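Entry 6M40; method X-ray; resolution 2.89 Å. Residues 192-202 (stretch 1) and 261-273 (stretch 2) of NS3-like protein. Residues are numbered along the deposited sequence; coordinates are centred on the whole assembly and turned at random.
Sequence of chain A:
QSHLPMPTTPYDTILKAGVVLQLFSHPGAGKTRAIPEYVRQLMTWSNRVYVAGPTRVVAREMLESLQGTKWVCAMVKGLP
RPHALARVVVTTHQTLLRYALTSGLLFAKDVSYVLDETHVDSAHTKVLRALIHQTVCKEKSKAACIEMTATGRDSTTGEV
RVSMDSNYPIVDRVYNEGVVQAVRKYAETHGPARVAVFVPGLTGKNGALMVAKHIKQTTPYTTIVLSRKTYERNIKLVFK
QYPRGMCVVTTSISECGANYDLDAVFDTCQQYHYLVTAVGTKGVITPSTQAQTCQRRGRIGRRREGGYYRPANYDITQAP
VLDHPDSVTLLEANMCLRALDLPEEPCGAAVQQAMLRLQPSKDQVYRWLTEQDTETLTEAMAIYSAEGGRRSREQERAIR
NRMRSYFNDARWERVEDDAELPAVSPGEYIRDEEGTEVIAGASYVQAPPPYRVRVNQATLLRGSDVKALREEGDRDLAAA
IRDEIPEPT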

# COMPACT_ATOMS: atom_id res chain seq x y z
N PRO A 192 15.32 -15.47 23.16
CA PRO A 192 14.67 -15.52 21.84
C PRO A 192 13.29 -14.88 21.88
O PRO A 192 12.50 -15.09 22.81
N ALA A 193 13.00 -14.07 20.87
CA ALA A 193 11.67 -13.56 20.61
C ALA A 193 11.36 -13.72 19.13
O ALA A 193 12.21 -14.15 18.33
N ARG A 194 10.13 -13.39 18.76
CA ARG A 194 9.77 -13.19 17.36
C ARG A 194 10.07 -11.75 16.99
O ARG A 194 9.53 -10.82 17.60
N VAL A 195 10.95 -11.55 16.01
CA VAL A 195 11.44 -10.23 15.65
C VAL A 195 11.33 -10.04 14.14
O VAL A 195 11.27 -11.01 13.37
N ALA A 196 11.30 -8.78 13.71
CA ALA A 196 11.22 -8.44 12.29
C ALA A 196 12.02 -7.19 11.97
O ALA A 196 11.99 -6.20 12.72
N VAL A 197 12.68 -7.21 10.82
CA VAL A 197 13.50 -6.10 10.35
C VAL A 197 12.93 -5.59 9.03
O VAL A 197 12.77 -6.36 8.08
N PHE A 198 12.64 -4.29 8.97
CA PHE A 198 12.12 -3.65 7.77
C PHE A 198 13.27 -2.99 7.02
O PHE A 198 13.82 -1.98 7.47
N VAL A 199 13.60 -3.56 5.86
CA VAL A 199 14.79 -3.22 5.08
C VAL A 199 14.36 -2.61 3.75
O VAL A 199 13.36 -3.05 3.17
N PRO A 200 15.07 -1.59 3.22
CA PRO A 200 14.60 -0.90 2.01
C PRO A 200 14.50 -1.80 0.78
O PRO A 200 13.41 -1.94 0.22
N GLY A 201 15.61 -2.37 0.34
CA GLY A 201 15.59 -3.20 -0.85
C GLY A 201 16.02 -4.62 -0.61
O GLY A 201 16.64 -4.93 0.42
N LEU A 202 15.70 -5.51 -1.55
CA LEU A 202 16.19 -6.89 -1.49
C LEU A 202 17.72 -6.95 -1.54
O LEU A 202 18.30 -7.91 -1.03
N ASP A 261 2.79 -11.64 13.43
CA ASP A 261 2.64 -11.50 14.88
C ASP A 261 3.97 -11.74 15.59
O ASP A 261 4.58 -12.79 15.42
N LEU A 262 4.41 -10.78 16.41
CA LEU A 262 5.77 -10.82 16.94
C LEU A 262 5.93 -9.82 18.08
O LEU A 262 5.02 -9.06 18.42
N ASP A 263 7.14 -9.80 18.65
CA ASP A 263 7.43 -9.07 19.88
C ASP A 263 8.24 -7.79 19.68
O ASP A 263 8.24 -6.95 20.59
N ALA A 264 8.92 -7.61 18.55
CA ALA A 264 9.69 -6.39 18.33
C ALA A 264 9.89 -6.14 16.84
O ALA A 264 9.80 -7.06 16.02
N VAL A 265 10.21 -4.89 16.51
CA VAL A 265 10.40 -4.44 15.13
C VAL A 265 11.63 -3.54 15.07
O VAL A 265 11.76 -2.60 15.86
N PHE A 266 12.53 -3.81 14.12
CA PHE A 266 13.70 -2.97 13.88
C PHE A 266 13.53 -2.26 12.54
O PHE A 266 13.37 -2.91 11.50
N ASP A 267 13.55 -0.93 12.57
CA ASP A 267 13.23 -0.11 11.41
C ASP A 267 14.51 0.52 10.86
O ASP A 267 15.15 1.33 11.54
N THR A 268 14.88 0.13 9.65
CA THR A 268 15.85 0.91 8.89
C THR A 268 15.41 2.35 8.75
O THR A 268 16.23 3.28 8.76
N CYS A 269 14.09 2.56 8.60
CA CYS A 269 13.52 3.86 8.29
C CYS A 269 13.98 4.33 6.90
O CYS A 269 14.34 5.49 6.69
N GLN A 270 13.92 3.41 5.94
CA GLN A 270 14.39 3.64 4.58
C GLN A 270 13.62 2.74 3.61
O GLN A 270 13.29 1.60 3.95
N GLN A 271 13.36 3.26 2.41
CA GLN A 271 12.60 2.52 1.41
C GLN A 271 13.23 2.67 0.03
O GLN A 271 13.99 3.61 -0.22
N TYR A 272 12.87 1.76 -0.87
CA TYR A 272 13.37 1.75 -2.25
C TYR A 272 12.24 2.23 -3.16
O TYR A 272 11.56 1.45 -3.82
N HIS A 273 12.05 3.55 -3.19
CA HIS A 273 11.17 4.14 -4.17
C HIS A 273 11.79 4.10 -5.56
O HIS A 273 13.01 3.98 -5.72

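Strands 194-198 and 264-267 lie side by side in parallel register, so the side chains of paired residues leave the sheet on the same face. Asp261 (chi1 t) starts sideways, but its carboxylate reaches the extended Arg194 side chain (m, t, t): NH1 of Arg194 forms a salt bridge with OD2 of Asp261 at 3.0 Å and donates a hydrogen bond to O of Asp261, also at 3.0 Å. Asp261 is poorly ordered, which tempers the detail of this clasp. Leu262 (p, p) sends CD2 to within 3.2 Å of CB of Ala196, a tight apolar contact beside the small alanine. Asp263 (m) accepts a weak hydrogen bond at OD2 from N of Arg194 (3.4 Å), while its own N donates to O of Arg194 (2.8 Å), so backbone and carboxylate together hold the start of the strand.

Ala264 places CB 3.6 Å from CG2 of Val195, whose chi1 of 126° lies between wells. Val265 (t) projects from the other face, with Ala196 and Phe198; its CG1 meets CD2 of Phe198 (m) at 4.1 Å, near the plane of that ring and at its edge. Phe266 (m) returns to the face of Val195 and Val197: CE1 lies 3.8 Å from CG2 of Val195, which approaches the ring edge, and CB lies 4.2 Å from CG1 of Val197 (t). Asp267 (t) turns OD1 back to N of Cys269, a 2.8 Å hydrogen bond within its own stretch.

Beyond the paired strands, Thr268 (m) points toward stretch 1, and its OG1 donates a very short 2.5 Å hydrogen bond to O of Phe198; its CG2 packs 3.7 Å from CD of Pro200. CB of Gln270 (m) lies 4.1 Å from CG of the same proline. Gln271 (t) points away, whereas Tyr272 (t) brings CB to 3.7 Å from O of Pro200 before its ring leads away.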

# COMPACT_ATOMS: atom_id res chain seq x y z
CB PRO A 192 14.58 -17.02 21.54
CG PRO A 192 14.62 -17.68 22.89
CD PRO A 192 15.57 -16.82 23.69
CB ALA A 193 11.54 -12.09 21.04
CB ARG A 194 8.29 -13.50 17.15
CG ARG A 194 7.92 -14.97 16.96
CD ARG A 194 6.50 -15.03 16.42
NE ARG A 194 6.06 -16.34 15.98
CZ ARG A 194 4.80 -16.61 15.61
NH1 ARG A 194 3.88 -15.65 15.65
NH2 ARG A 194 4.47 -17.83 15.21
CB VAL A 195 12.89 -10.01 16.15
CG1 VAL A 195 13.81 -9.58 15.01
CG2 VAL A 195 12.92 -9.01 17.28
CB ALA A 196 9.77 -8.23 11.84
CB VAL A 197 14.97 -6.52 10.16
CG1 VAL A 197 15.86 -5.28 10.04
CG2 VAL A 197 15.41 -7.39 11.31
CB PHE A 198 11.02 -2.65 8.12
CG PHE A 198 9.65 -3.27 8.20
CD1 PHE A 198 9.00 -3.66 7.04
CD2 PHE A 198 9.02 -3.47 9.42
CE1 PHE A 198 7.74 -4.24 7.09
CE2 PHE A 198 7.76 -4.04 9.47
CZ PHE A 198 7.13 -4.42 8.31
CB VAL A 199 15.66 -4.47 4.89
CG1 VAL A 199 16.50 -4.37 3.63
CG2 VAL A 199 16.54 -4.69 6.12
CB PRO A 200 15.64 0.21 1.80
CG PRO A 200 16.84 -0.20 2.61
CD PRO A 200 16.27 -0.94 3.79
CB LEU A 202 15.57 -7.68 -2.65
CG LEU A 202 15.83 -9.17 -2.86
CD1 LEU A 202 17.10 -9.40 -3.64
CD2 LEU A 202 15.87 -9.88 -1.52
CB ASP A 261 1.59 -12.47 15.41
CG ASP A 261 1.77 -12.77 16.88
OD1 ASP A 261 1.62 -11.84 17.69
OD2 ASP A 261 2.04 -13.94 17.22
CB LEU A 262 6.78 -10.53 15.83
CG LEU A 262 6.31 -9.48 14.82
CD1 LEU A 262 5.80 -8.22 15.50
CD2 LEU A 262 7.44 -9.14 13.86
CB ASP A 263 8.18 -9.98 20.88
CG ASP A 263 7.44 -11.28 21.19
OD1 ASP A 263 6.22 -11.25 21.43
OD2 ASP A 263 8.10 -12.34 21.21
CB ALA A 264 11.06 -6.45 19.03
CB VAL A 265 9.17 -3.67 14.62
CG1 VAL A 265 9.54 -2.77 13.44
CG2 VAL A 265 8.05 -4.62 14.23
CB PHE A 266 14.98 -3.81 13.89
CG PHE A 266 15.34 -4.31 15.25
CD1 PHE A 266 14.77 -5.47 15.74
CD2 PHE A 266 16.23 -3.61 16.04
CE1 PHE A 266 15.09 -5.93 17.00
CE2 PHE A 266 16.56 -4.07 17.30
CZ PHE A 266 15.99 -5.23 17.78
CB ASP A 267 12.21 0.97 11.76
CG ASP A 267 11.36 1.39 10.57
OD1 ASP A 267 11.80 1.25 9.40
OD2 ASP A 267 10.23 1.88 10.80
CB THR A 268 16.04 0.31 7.50
OG1 THR A 268 16.11 -1.11 7.58
CG2 THR A 268 17.29 0.85 6.84
CB CYS A 269 13.85 4.88 9.38
SG CYS A 269 12.85 4.62 10.86
CB GLN A 270 15.90 3.36 4.45
CG GLN A 270 16.79 4.25 5.32
CD GLN A 270 18.27 4.13 4.97
OE1 GLN A 270 18.73 3.08 4.53
NE2 GLN A 270 19.01 5.21 5.17
CB GLN A 271 11.14 2.98 1.36
CG GLN A 271 10.22 2.08 0.54
CD GLN A 271 8.77 2.36 0.83
OE1 GLN A 271 8.43 2.97 1.85
NE2 GLN A 271 7.89 1.92 -0.07
CB TYR A 272 13.87 0.34 -2.64
CG TYR A 272 14.46 0.25 -4.03
CD1 TYR A 272 15.67 0.88 -4.35
CD2 TYR A 272 13.83 -0.48 -5.03
CE1 TYR A 272 16.21 0.79 -5.61
CE2 TYR A 272 14.37 -0.58 -6.30
CZ TYR A 272 15.56 0.06 -6.59
OH TYR A 272 16.10 -0.02 -7.85
CB HIS A 273 10.88 5.62 -3.86
CG HIS A 273 10.14 5.85 -2.58
ND1 HIS A 273 10.79 6.12 -1.39
CD2 HIS A 273 8.82 5.91 -2.31
CE1 HIS A 273 9.89 6.31 -0.44
NE2 HIS A 273 8.69 6.18 -0.97